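Local coordinates for protein nicotinate-nucleotide pyrophosphorylase (Ehrlichia chaffeensis, PDB 3L0G) that probably converts quinolinate and phosphoribosyl pyrophosphate into nicotinate mononucleotide, releasing carbon dioxide, in the biosynthesis of NAD(+), at residues Asp179-Lys184 with Lys203-Glu208; Leu196-Leu201 with Asn226-Ile231; Ser218-Ser223 with Ile231-Met236; Lys242-Ile247 with Ser252-Ser257. One frame throughout, in Å; residues are numbered along the deposited sequence. Where two conformers were deposited one is given.

Contact 1 of 4, residues Asp179-Lys184 with Lys203-Glu208. With FMT (formic acid), chain J.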
loop_
_atom_site.group_PDB
_atom_site.type_symbol
_atom_site.label_atom_id
_atom_site.label_comp_id
_atom_site.label_asym_id
_atom_site.label_seq_id
_atom_site.Cartn_x
_atom_site.Cartn_y
_atom_site.Cartn_z
ATOM N N ASP C 179 12.912 14.585 3.917
ATOM C CA ASP C 179 12.346 15.843 4.463
ATOM C C ASP C 179 13.191 16.561 5.514
ATOM O O ASP C 179 12.672 17.379 6.273
ATOM C CB ASP C 179 10.934 15.632 5.013
ATOM C CG ASP C 179 10.901 14.622 6.123
ATOM O OD1 ASP C 179 10.085 14.750 7.086
ATOM O OD2 ASP C 179 11.718 13.678 6.022
ATOM N N GLY C 180 14.480 16.258 5.552
ATOM C CA GLY C 180 15.425 17.082 6.262
ATOM C C GLY C 180 16.852 16.649 5.973
ATOM O O GLY C 180 17.101 15.502 5.628
ATOM N N VAL C 181 17.773 17.585 6.134
ATOM C CA VAL C 181 19.199 17.337 5.971
ATOM C C VAL C 181 19.804 16.900 7.302
ATOM O O VAL C 181 19.566 17.515 8.367
ATOM C CB VAL C 181 19.928 18.580 5.442
ATOM C CG1 VAL C 181 21.467 18.440 5.647
ATOM C CG2 VAL C 181 19.550 18.806 3.955
ATOM N N LEU C 182 20.569 15.817 7.255
ATOM C CA LEU C 182 21.334 15.398 8.429
ATOM C C LEU C 182 22.586 14.752 7.892
ATOM O O LEU C 182 22.527 13.648 7.376
ATOM C CB LEU C 182 20.535 14.428 9.329
ATOM C CG LEU C 182 21.310 13.960 10.577
ATOM C CD1 LEU C 182 21.721 15.153 11.443
ATOM C CD2 LEU C 182 20.488 12.963 11.410
ATOM N N ILE C 183 23.693 15.493 7.988
ATOM C CA ILE C 183 24.984 15.074 7.498
ATOM C C ILE C 183 25.555 14.170 8.556
ATOM O O ILE C 183 25.632 14.545 9.726
ATOM C CB ILE C 183 25.919 16.295 7.283
ATOM C CG1 ILE C 183 25.248 17.285 6.278
ATOM C CG2 ILE C 183 27.314 15.841 6.841
ATOM C CD1 ILE C 183 25.972 18.576 6.066
ATOM N N LYS C 184 25.952 12.977 8.133
ATOM C CA LYS C 184 26.286 11.889 9.032
ATOM C C LYS C 184 27.745 11.564 8.982
ATOM O O LYS C 184 28.445 11.994 8.058
ATOM C CB LYS C 184 25.411 10.676 8.689
ATOM C CG LYS C 184 23.977 10.913 9.143
ATOM C CD LYS C 184 23.082 9.696 9.017
ATOM C CE LYS C 184 21.678 9.974 9.527
ATOM N NZ LYS C 184 21.461 9.716 10.998
ATOM N N LYS C 203 25.752 24.608 -1.720
ATOM C CA LYS C 203 25.774 24.932 -3.123
ATOM C C LYS C 203 24.505 24.383 -3.779
ATOM O O LYS C 203 23.909 25.041 -4.620
ATOM C CB LYS C 203 27.026 24.386 -3.816
ATOM C CG LYS C 203 26.967 24.579 -5.321
ATOM C CD LYS C 203 28.312 24.401 -6.017
ATOM C CE LYS C 203 28.150 24.587 -7.546
ATOM N NZ LYS C 203 29.081 23.713 -8.338
ATOM N N ASN C 204 24.086 23.195 -3.370
ATOM C CA ASN C 204 22.952 22.513 -4.010
ATOM C C ASN C 204 21.564 22.817 -3.445
ATOM O O ASN C 204 20.617 22.856 -4.199
ATOM C CB ASN C 204 23.194 21.013 -4.025
ATOM C CG ASN C 204 24.351 20.639 -4.921
ATOM O OD1 ASN C 204 24.441 21.133 -6.044
ATOM N ND2 ASN C 204 25.257 19.803 -4.430
ATOM N N LEU C 205 21.453 23.040 -2.134
ATOM C CA LEU C 205 20.173 23.321 -1.498
ATOM C C LEU C 205 20.298 24.649 -0.777
ATOM O O LEU C 205 20.801 24.711 0.347
ATOM C CB LEU C 205 19.828 22.230 -0.490
ATOM C CG LEU C 205 19.680 20.804 -1.031
ATOM C CD1 LEU C 205 19.577 19.759 0.112
ATOM C CD2 LEU C 205 18.454 20.725 -1.956
ATOM N N LYS C 206 19.847 25.711 -1.419
ATOM C CA LYS C 206 20.007 27.056 -0.883
ATOM C C LYS C 206 19.079 27.247 0.326
ATOM O O LYS C 206 17.933 26.826 0.317
ATOM C CB LYS C 206 19.718 28.108 -1.982
ATOM N N ASN C 207 19.590 27.870 1.378
ATOM C CA ASN C 207 18.787 28.078 2.593
ATOM C C ASN C 207 18.088 26.806 3.143
ATOM O O ASN C 207 16.947 26.887 3.610
ATOM C CB ASN C 207 17.742 29.180 2.356
ATOM N N GLU C 208 18.750 25.646 3.051
ATOM C CA GLU C 208 18.295 24.432 3.768
ATOM C C GLU C 208 18.835 24.474 5.183
ATOM O O GLU C 208 19.989 24.840 5.398
ATOM C CB GLU C 208 18.785 23.123 3.133
ATOM C CG GLU C 208 17.796 22.442 2.168
ATOM C CD GLU C 208 16.536 21.912 2.803
ATOM O OE1 GLU C 208 16.580 21.472 3.978
ATOM O OE2 GLU C 208 15.493 21.922 2.104
HETATM C C FMT J . 17.644 10.460 11.569
HETATM O O1 FMT J . 16.808 11.316 11.248
HETATM O O2 FMT J . 18.474 9.997 10.776
HETATM O O HOH W 1 16.975 20.365 6.259
#
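Val-181, on strand 181-183 at the edge, within this chain, of the open alpha/beta barrel of this quinolinate phosphoribosyltransferase, meets Leu-205 and Glu-208 where the chain leaves helix 194-204 and turns back toward the sheet. The close-packed part is apolar: Val-181 CG2 lies 4.0 Å from Leu-205 CD1, and the two side chains pass alongside one another, running opposite ways. With CG1 anti to the backbone N (chi1 164°), Val-181 keeps CG2 for this contact, while its other methyl packs on Leu-201 of the same helix. Ile-44 and Ser-48 of the second subunit pack on Val-181 and Leu-205 respectively. A type II turn from Leu-205 to Glu-208 brings the glutamate back beside the valine.

Away from the Val-181 contact, at the far end of 179-184, Lys-184 NZ donates to O2 of a formate, probably from the crystallisation liquor, at 3.0 Å; Arg-151 and Arg-174 also bind this anion. The flank at Glu-208 is polar and looser. Glu-208, bent at chi2 (-66°), carries OE1 to 4.0 Å from Val-181 CG2. A bridging water accepts from Val-181 N at 2.9 Å and donates to Glu-208 OE1 at 2.6 Å.

Contact 2 of 4, residues Leu196-Leu201 with Asn226-Ile231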
loop_
_atom_site.group_PDB
_atom_site.type_symbol
_atom_site.label_atom_id
_atom_site.label_comp_id
_atom_site.label_asym_id
_atom_site.label_seq_id
_atom_site.Cartn_x
_atom_site.Cartn_y
_atom_site.Cartn_z
ATOM N N LEU C 196 33.892 20.504 3.498
ATOM C CA LEU C 196 33.530 20.231 2.088
ATOM C C LEU C 196 32.100 19.708 1.951
ATOM O O LEU C 196 31.380 20.090 1.030
ATOM C CB LEU C 196 34.520 19.272 1.429
ATOM C CG LEU C 196 34.274 18.968 -0.048
ATOM C CD1 LEU C 196 34.623 20.172 -0.951
ATOM C CD2 LEU C 196 35.110 17.754 -0.430
ATOM N N ALA C 197 31.669 18.855 2.876
ATOM C CA ALA C 197 30.272 18.381 2.877
ATOM C C ALA C 197 29.272 19.549 2.959
ATOM O O ALA C 197 28.312 19.628 2.154
ATOM C CB ALA C 197 30.027 17.355 4.040
ATOM N N ILE C 198 29.477 20.453 3.921
ATOM C CA ILE C 198 28.545 21.557 4.122
ATOM C C ILE C 198 28.577 22.476 2.895
ATOM O O ILE C 198 27.516 22.910 2.397
ATOM C CB ILE C 198 28.868 22.388 5.395
ATOM C CG1 ILE C 198 28.645 21.542 6.670
ATOM C CG2 ILE C 198 27.970 23.642 5.443
ATOM C CD1 ILE C 198 29.363 22.073 7.916
ATOM N N GLN C 199 29.790 22.800 2.425
ATOM C CA GLN C 199 29.925 23.632 1.221
ATOM C C GLN C 199 29.117 23.098 0.035
ATOM O O GLN C 199 28.384 23.870 -0.636
ATOM C CB GLN C 199 31.394 23.788 0.803
ATOM C CG GLN C 199 32.221 24.771 1.685
ATOM C CD GLN C 199 33.690 24.904 1.208
ATOM O OE1 GLN C 199 34.527 25.559 1.854
ATOM N NE2 GLN C 199 33.992 24.288 0.061
ATOM N N ARG C 200 29.265 21.793 -0.236
ATOM C CA ARG C 200 28.547 21.152 -1.361
ATOM C C ARG C 200 27.044 21.174 -1.183
ATOM O O ARG C 200 26.305 21.468 -2.129
ATOM C CB ARG C 200 29.002 19.698 -1.540
ATOM C CG ARG C 200 30.373 19.590 -2.167
ATOM C CD ARG C 200 30.775 18.168 -2.230
ATOM N NE ARG C 200 32.021 17.964 -2.954
ATOM C CZ ARG C 200 32.534 16.759 -3.196
ATOM N NH1 ARG C 200 31.915 15.660 -2.765
ATOM N NH2 ARG C 200 33.666 16.653 -3.867
ATOM N N LEU C 201 26.585 20.835 0.022
ATOM C CA LEU C 201 25.166 20.847 0.308
ATOM C C LEU C 201 24.595 22.243 0.098
ATOM O O LEU C 201 23.592 22.391 -0.588
ATOM C CB LEU C 201 24.836 20.340 1.721
ATOM C CG LEU C 201 23.332 20.084 1.945
ATOM C CD1 LEU C 201 23.041 18.690 2.511
ATOM C CD2 LEU C 201 22.741 21.199 2.802
ATOM N N ASN C 226 31.407 26.598 10.394
ATOM C CA ASN C 226 30.595 26.594 9.177
ATOM C C ASN C 226 29.156 27.082 9.403
ATOM O O ASN C 226 28.353 27.034 8.489
ATOM C CB ASN C 226 30.579 25.204 8.536
ATOM C CG ASN C 226 31.858 24.887 7.811
ATOM O OD1 ASN C 226 32.875 24.578 8.432
ATOM N ND2 ASN C 226 31.832 24.989 6.510
ATOM N N ASN C 227 28.848 27.565 10.609
ATOM C CA ASN C 227 27.546 28.129 10.935
ATOM C C ASN C 227 26.345 27.184 10.715
ATOM O O ASN C 227 25.320 27.612 10.200
ATOM C CB ASN C 227 27.339 29.449 10.165
ATOM C CG ASN C 227 28.388 30.489 10.490
ATOM O OD1 ASN C 227 28.697 30.728 11.650
ATOM N ND2 ASN C 227 28.945 31.116 9.457
ATOM N N VAL C 228 26.467 25.905 11.096
ATOM C CA VAL C 228 25.352 24.967 10.961
ATOM C C VAL C 228 24.215 25.333 11.902
ATOM O O VAL C 228 24.394 26.057 12.859
ATOM C CB VAL C 228 25.770 23.489 11.184
ATOM C CG1 VAL C 228 26.696 23.056 10.086
ATOM C CG2 VAL C 228 26.390 23.289 12.534
ATOM N N ASP C 229 23.030 24.831 11.607
ATOM C CA ASP C 229 21.863 25.188 12.408
ATOM C C ASP C 229 21.758 24.255 13.606
ATOM O O ASP C 229 21.249 24.640 14.654
ATOM C CB ASP C 229 20.600 25.137 11.532
ATOM C CG ASP C 229 20.675 26.107 10.364
ATOM O OD1 ASP C 229 20.486 27.317 10.613
ATOM O OD2 ASP C 229 20.930 25.670 9.228
ATOM N N MET C 230 22.300 23.050 13.469
ATOM C CA MET C 230 22.076 21.990 14.442
ATOM C C MET C 230 23.229 21.020 14.428
ATOM O O MET C 230 23.701 20.605 13.370
ATOM C CB MET C 230 20.770 21.253 14.120
ATOM C CG MET C 230 20.484 19.974 14.943
ATOM S SD MET C 230 18.795 19.406 14.614
ATOM C CE MET C 230 19.053 17.608 14.480
ATOM N N ILE C 231 23.685 20.691 15.626
ATOM C CA ILE C 231 24.805 19.779 15.835
ATOM C C ILE C 231 24.328 18.623 16.714
ATOM O O ILE C 231 23.756 18.819 17.778
ATOM C CB ILE C 231 25.993 20.496 16.492
ATOM C CG1 ILE C 231 26.616 21.496 15.525
ATOM C CG2 ILE C 231 27.052 19.484 16.919
ATOM C CD1 ILE C 231 27.708 22.380 16.183
#
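Ile-198 reaches from helix 194-204 to Asn-226 and Val-228, and its CD1 methyl makes the closest approach to both. The apolar contact proper is with the valine: Ile-198 CD1 stands 3.6 Å from Val-228 CG1, the side chains crossing at about a right angle. Ile-198 has CG1 anti to its carbonyl carbon (chi1 -67°), and an extended chi2 of 160° carries CD1 out beyond it. Val-228 likewise holds CG1 anti to the carbonyl carbon, which leaves CG2 to lie against Ser-223.

A polar residue adds an apolar surface: Ile-198 CD1 comes to 3.4 Å from Asn-226 CB, so the asparagine meets the isoleucine through its methylene. Here the connection from helix 217-225 to strand 230-234, in the open alpha/beta barrel, packs on the preceding helix, while Ile-210 of the intervening strand touches Ile-198 from the sheet.

Polar bonds lie around this apolar centre. Within the helix, Arg-200 N donates to Leu-196 O at 3.0 Å. Asn-226 O accepts from Arg-202, and Asp-229 OD2 from the backbone N of Ile-210. On the subunit interface, Arg-200 NH1 forms a salt bridge with Glu-53 of the second subunit.

Contact 3 of 4, residues Ser218-Ser223 with Ile231-Met236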
loop_
_atom_site.group_PDB
_atom_site.type_symbol
_atom_site.label_atom_id
_atom_site.label_comp_id
_atom_site.label_asym_id
_atom_site.label_seq_id
_atom_site.Cartn_x
_atom_site.Cartn_y
_atom_site.Cartn_z
ATOM N N SER C 218 36.550 18.450 18.172
ATOM C CA SER C 218 37.086 18.998 16.931
ATOM C C SER C 218 35.995 19.095 15.847
ATOM O O SER C 218 35.873 20.107 15.186
ATOM C CB SER C 218 38.256 18.133 16.431
ATOM O OG SER C 218 38.761 18.655 15.200
ATOM N N GLN C 219 35.177 18.065 15.691
ATOM C CA GLN C 219 34.093 18.116 14.694
ATOM C C GLN C 219 32.999 19.094 15.051
ATOM O O GLN C 219 32.440 19.742 14.175
ATOM C CB GLN C 219 33.518 16.725 14.462
ATOM C CG GLN C 219 34.499 15.793 13.768
ATOM C CD GLN C 219 33.896 14.460 13.463
ATOM O OE1 GLN C 219 33.116 13.936 14.256
ATOM N NE2 GLN C 219 34.226 13.903 12.301
ATOM N N VAL C 220 32.717 19.244 16.340
ATOM C CA VAL C 220 31.828 20.298 16.792
ATOM C C VAL C 220 32.391 21.701 16.448
ATOM O O VAL C 220 31.686 22.548 15.894
ATOM C CB VAL C 220 31.579 20.221 18.297
ATOM C CG1 VAL C 220 30.819 21.437 18.744
ATOM C CG2 VAL C 220 30.813 18.916 18.670
ATOM N N GLU C 221 33.665 21.922 16.746
ATOM C CA GLU C 221 34.311 23.206 16.439
ATOM C C GLU C 221 34.234 23.564 14.950
ATOM O O GLU C 221 33.952 24.733 14.602
ATOM C CB GLU C 221 35.775 23.217 16.910
ATOM C CG GLU C 221 35.892 23.404 18.422
ATOM C CD GLU C 221 37.276 23.105 18.983
ATOM O OE1 GLU C 221 37.983 22.251 18.431
ATOM O OE2 GLU C 221 37.652 23.712 20.012
ATOM N N GLU C 222 34.480 22.569 14.082
ATOM C CA GLU C 222 34.491 22.803 12.638
ATOM C C GLU C 222 33.068 23.027 12.105
ATOM O O GLU C 222 32.870 23.819 11.205
ATOM C CB GLU C 222 35.196 21.666 11.873
ATOM C CG GLU C 222 35.267 21.894 10.366
ATOM C CD GLU C 222 35.982 20.791 9.600
ATOM O OE1 GLU C 222 36.389 19.751 10.185
ATOM O OE2 GLU C 222 36.169 20.984 8.380
ATOM N N SER C 223 32.081 22.337 12.671
ATOM C CA SER C 223 30.692 22.536 12.289
ATOM C C SER C 223 30.204 23.943 12.678
ATOM O O SER C 223 29.503 24.613 11.915
ATOM C CB SER C 223 29.832 21.451 12.951
ATOM O OG SER C 223 30.198 20.165 12.478
ATOM N N ILE C 231 23.685 20.691 15.626
ATOM C CA ILE C 231 24.805 19.779 15.835
ATOM C C ILE C 231 24.328 18.623 16.714
ATOM O O ILE C 231 23.756 18.819 17.778
ATOM C CB ILE C 231 25.993 20.496 16.492
ATOM C CG1 ILE C 231 26.616 21.496 15.525
ATOM C CG2 ILE C 231 27.052 19.484 16.919
ATOM C CD1 ILE C 231 27.708 22.380 16.183
ATOM N N LEU C 232 24.558 17.416 16.238
ATOM C CA LEU C 232 24.221 16.206 16.948
ATOM C C LEU C 232 25.492 15.653 17.589
ATOM O O LEU C 232 26.535 15.553 16.935
ATOM C CB LEU C 232 23.629 15.211 15.952
ATOM C CG LEU C 232 22.931 13.970 16.472
ATOM C CD1 LEU C 232 21.766 13.595 15.540
ATOM C CD2 LEU C 232 23.946 12.807 16.593
ATOM N N LEU C 233 25.413 15.329 18.873
ATOM C CA LEU C 233 26.546 14.752 19.600
ATOM C C LEU C 233 26.333 13.221 19.686
ATOM O O LEU C 233 25.405 12.748 20.356
ATOM C CB LEU C 233 26.673 15.406 20.975
ATOM C CG LEU C 233 26.732 16.953 21.020
ATOM C CD1 LEU C 233 26.687 17.497 22.468
ATOM C CD2 LEU C 233 27.986 17.497 20.315
ATOM N N ASP C 234 27.148 12.463 18.952
ATOM C CA ASP C 234 26.931 11.008 18.791
ATOM C C ASP C 234 27.887 10.253 19.725
ATOM O O ASP C 234 29.092 10.335 19.575
ATOM C CB ASP C 234 27.143 10.599 17.327
ATOM C CG ASP C 234 26.667 9.165 17.014
ATOM O OD1 ASP C 234 25.564 8.760 17.477
ATOM O OD2 ASP C 234 27.392 8.450 16.265
ATOM N N ASN C 235 27.338 9.561 20.712
ATOM C CA ASN C 235 28.136 8.778 21.676
ATOM C C ASN C 235 29.272 9.502 22.331
ATOM O O ASN C 235 30.380 9.002 22.395
ATOM C CB ASN C 235 28.689 7.535 21.011
ATOM C CG ASN C 235 27.618 6.663 20.504
ATOM O OD1 ASN C 235 26.709 6.278 21.248
ATOM N ND2 ASN C 235 27.679 6.353 19.215
ATOM N N MET C 236 29.012 10.700 22.798
ATOM C CA MET C 236 30.001 11.388 23.596
ATOM C C MET C 236 29.704 11.202 25.098
ATOM O O MET C 236 28.590 10.841 25.505
ATOM C CB MET C 236 30.103 12.856 23.145
ATOM C CG MET C 236 30.613 12.964 21.662
ATOM S SD MET C 236 30.584 14.612 20.850
ATOM C CE MET C 236 30.690 15.579 22.322
#
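Val-220 sends its two methyls from helix 217-225 to two residues of strand 230-234, and all the contacts between these segments are van der Waals. CG2 of Val-220 meets CD2 of Leu-233 at 3.6 Å, while Val-220 CG1 lies 4.1 Å from Ile-231 CD1. With CG1 anti to the backbone N (chi1 172°), the valine crosses each partner side chain at about a right angle; its CG2 also lies near Ile-231 CG2. The bond from Leu-233 CA to CB sets off alongside the helix, and the leucine reaches the valine with its terminal CD2. Ile-231 CD1 also touches backbone and polar-residue atoms: Val-220 O at 4.0 Å and Ser-223 CB at 4.0 Å.

Hydrogen bonding stays within the helix. Ser-223 OG turns back to donate to Gln-219 O at 2.8 Å, the hydroxyl tilted 29° from the carbonyl plane. Ser-223 N reaches the same oxygen from the opposite face, at 3.0 Å, so one carbonyl takes two bonds from one serine. The buried hydroxyl is thereby satisfied inside the helix, and the methylene CB is left to face Ile-231.

The axes of helix 218-223 and strand 231-234 run nearly antiparallel (174°) and approach to 9.7 Å. Together with strand 210-214 these elements form a beta-alpha-beta crossover, the repeating unit of the open alpha/beta barrel.

Contact 4 of 4, residues Lys242-Ile247 with Ser252-Ser257. With EDO (1,2-ethanediol), chain I.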
loop_
_atom_site.group_PDB
_atom_site.type_symbol
_atom_site.label_atom_id
_atom_site.label_comp_id
_atom_site.label_asym_id
_atom_site.label_seq_id
_atom_site.Cartn_x
_atom_site.Cartn_y
_atom_site.Cartn_z
ATOM N N LYS C 242 29.243 18.432 28.033
ATOM C CA LYS C 242 29.333 19.698 28.761
ATOM C C LYS C 242 30.302 20.638 28.061
ATOM O O LYS C 242 30.048 21.817 27.975
ATOM C CB LYS C 242 29.738 19.497 30.221
ATOM C CG LYS C 242 28.612 18.923 31.098
ATOM C CD LYS C 242 29.116 18.660 32.548
ATOM C CE LYS C 242 27.968 18.188 33.476
ATOM N NZ LYS C 242 28.439 17.995 34.902
ATOM N N LYS C 243 31.394 20.110 27.516
ATOM C CA LYS C 243 32.333 20.968 26.784
ATOM C C LYS C 243 31.700 21.526 25.525
ATOM O O LYS C 243 31.964 22.667 25.157
ATOM C CB LYS C 243 33.609 20.198 26.446
ATOM C CG LYS C 243 34.639 20.940 25.652
ATOM C CD LYS C 243 35.457 21.809 26.554
ATOM C CE LYS C 243 36.289 22.846 25.779
ATOM N NZ LYS C 243 37.208 23.532 26.723
ATOM N N ALA C 244 30.891 20.710 24.842
ATOM C CA ALA C 244 30.259 21.134 23.608
ATOM C C ALA C 244 29.283 22.266 23.873
ATOM O O ALA C 244 29.308 23.266 23.180
ATOM C CB ALA C 244 29.544 19.958 22.924
ATOM N N VAL C 245 28.438 22.110 24.887
ATOM C CA VAL C 245 27.455 23.130 25.242
ATOM C C VAL C 245 28.171 24.464 25.441
ATOM O O VAL C 245 27.722 25.497 24.942
ATOM C CB VAL C 245 26.664 22.765 26.519
ATOM C CG1 VAL C 245 25.827 23.941 27.008
ATOM C CG2 VAL C 245 25.766 21.541 26.282
ATOM N N ASP C 246 29.299 24.431 26.140
ATOM C CA ASP C 246 30.063 25.641 26.405
ATOM C C ASP C 246 30.592 26.294 25.128
ATOM O O ASP C 246 30.478 27.503 24.930
ATOM C CB ASP C 246 31.236 25.312 27.307
ATOM C CG ASP C 246 31.966 26.532 27.733
ATOM O OD1 ASP C 246 31.378 27.310 28.506
ATOM O OD2 ASP C 246 33.106 26.712 27.271
ATOM N N ILE C 247 31.197 25.487 24.261
ATOM C CA ILE C 247 31.791 25.981 23.012
ATOM C C ILE C 247 30.709 26.509 22.091
ATOM O O ILE C 247 30.872 27.508 21.445
ATOM C CB ILE C 247 32.554 24.866 22.236
ATOM C CG1 ILE C 247 33.807 24.431 23.001
ATOM C CG2 ILE C 247 32.953 25.363 20.843
ATOM C CD1 ILE C 247 34.462 23.171 22.456
ATOM N N SER C 252 24.206 27.206 18.004
ATOM C CA SER C 252 23.558 26.162 17.234
ATOM C C SER C 252 22.657 25.364 18.170
ATOM O O SER C 252 22.842 25.363 19.374
ATOM C CB SER C 252 24.625 25.301 16.513
ATOM O OG SER C 252 24.140 24.041 16.115
ATOM N N VAL C 253 21.635 24.735 17.602
ATOM C CA VAL C 253 20.846 23.773 18.334
ATOM C C VAL C 253 21.803 22.605 18.653
ATOM O O VAL C 253 22.689 22.305 17.859
ATOM C CB VAL C 253 19.602 23.331 17.505
ATOM C CG1 VAL C 253 18.988 22.047 18.055
ATOM C CG2 VAL C 253 18.542 24.506 17.446
ATOM N N LEU C 254 21.666 22.004 19.827
ATOM C CA LEU C 254 22.482 20.833 20.227
ATOM C C LEU C 254 21.598 19.697 20.629
ATOM O O LEU C 254 20.744 19.846 21.516
ATOM C CB LEU C 254 23.380 21.154 21.443
ATOM C CG LEU C 254 24.832 21.544 21.240
ATOM C CD1 LEU C 254 25.525 21.778 22.600
ATOM C CD2 LEU C 254 25.535 20.449 20.421
ATOM N N GLU C 255 21.861 18.536 20.040
ATOM C CA GLU C 255 21.085 17.339 20.299
ATOM C C GLU C 255 22.060 16.250 20.697
ATOM O O GLU C 255 23.097 16.122 20.054
ATOM C CB GLU C 255 20.363 16.928 19.024
ATOM C CG GLU C 255 19.671 15.615 19.091
ATOM C CD GLU C 255 18.657 15.449 17.966
ATOM O OE1 GLU C 255 18.552 14.329 17.453
ATOM O OE2 GLU C 255 17.984 16.439 17.600
ATOM N N VAL C 256 21.736 15.483 21.728
ATOM C CA VAL C 256 22.521 14.302 22.096
ATOM C C VAL C 256 21.764 13.116 21.543
ATOM O O VAL C 256 20.558 12.999 21.768
ATOM C CB VAL C 256 22.685 14.158 23.631
ATOM C CG1 VAL C 256 23.344 12.804 24.008
ATOM C CG2 VAL C 256 23.498 15.340 24.222
ATOM N N SER C 257 22.470 12.252 20.816
ATOM C CA SER C 257 21.879 11.063 20.232
ATOM C C SER C 257 22.579 9.831 20.760
ATOM O O SER C 257 23.807 9.803 20.897
ATOM C CB SER C 257 22.005 11.073 18.718
ATOM O OG SER C 257 20.945 10.311 18.130
HETATM C C1 EDO I . 18.541 12.442 14.935
HETATM O O1 EDO I . 17.721 11.280 14.944
HETATM C C2 EDO I . 17.724 13.670 14.525
HETATM O O2 EDO I . 16.886 14.165 15.588
#
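Leu-254 points its CD1 methyl from strand 253-257 into helix 238-248, against the backbone and side chains of Ala-244 and Val-245. The closest atom is Val-245 CA, 3.5 Å from Leu-254 CD1, and Val-245 CG2 follows at 3.7 Å, the two side chains crossing obliquely. Ala-244 comes to Leu-254 CD1 with its carbonyl C at 4.0 Å and its CB at 4.4 Å; the small side chain is consistent with the leucine's close approach to the helix backbone. Val-245 holds CG2 anti to its carbonyl carbon, in the direction of the leucine, with CG1 anti to the backbone N (chi1 170°).

Around this first shell, Leu-233 on the neighbouring strand packs against Leu-254, Ile-217 of helix 217-225 covers Ala-244, and Val-273 touches Val-245. Backbone pairing with strands 230-234 and 275-277 sets the position of strand 253-257 in the sheet, and strand 230-234, helix 238-248 and strand 253-257 make up a beta-alpha-beta unit. Before Leu-254, Ser-252 OG donates to Val-253 O at 2.9 Å.

The next residue, Glu-255, is buried: OE2 forms a salt bridge with Arg-148, while OE1 accepts a short hydrogen bond (2.5 Å) from ethanediol O2, probably from the crystallisation liquor, and is also hydrogen-bonded to Ser-277 OG. Leu-254 thus joins strand to helix by apolar packing, with no polar bond between the segments, whereas the buried carboxylate beside it relies on charged and hydroxyl partners.

How the contacts relate
Contacts 2 to 4 set outer helices of one open alpha/beta barrel against strands or a connecting loop, whereas contact 1 sets a strand residue against the turn after a helix. Contacts 2, 3 and 4 are buried; contact 1 is partly buried and the one with a bridging water. Contacts 1 and 2 share helix 194-204, touch each other and meet the second subunit; no other chain of the assembly touches contacts 3 and 4. Contacts 3 and 4 belong to successive beta-alpha-beta units that share strand 230-234, which pairs with strand 253-257. Branched aliphatic side chains dominate throughout; the carboxylate of Glu-208 joins in at contact 1, and polar residues lend methylenes at contacts 2 (Asn-226) and 3 (Ser-223).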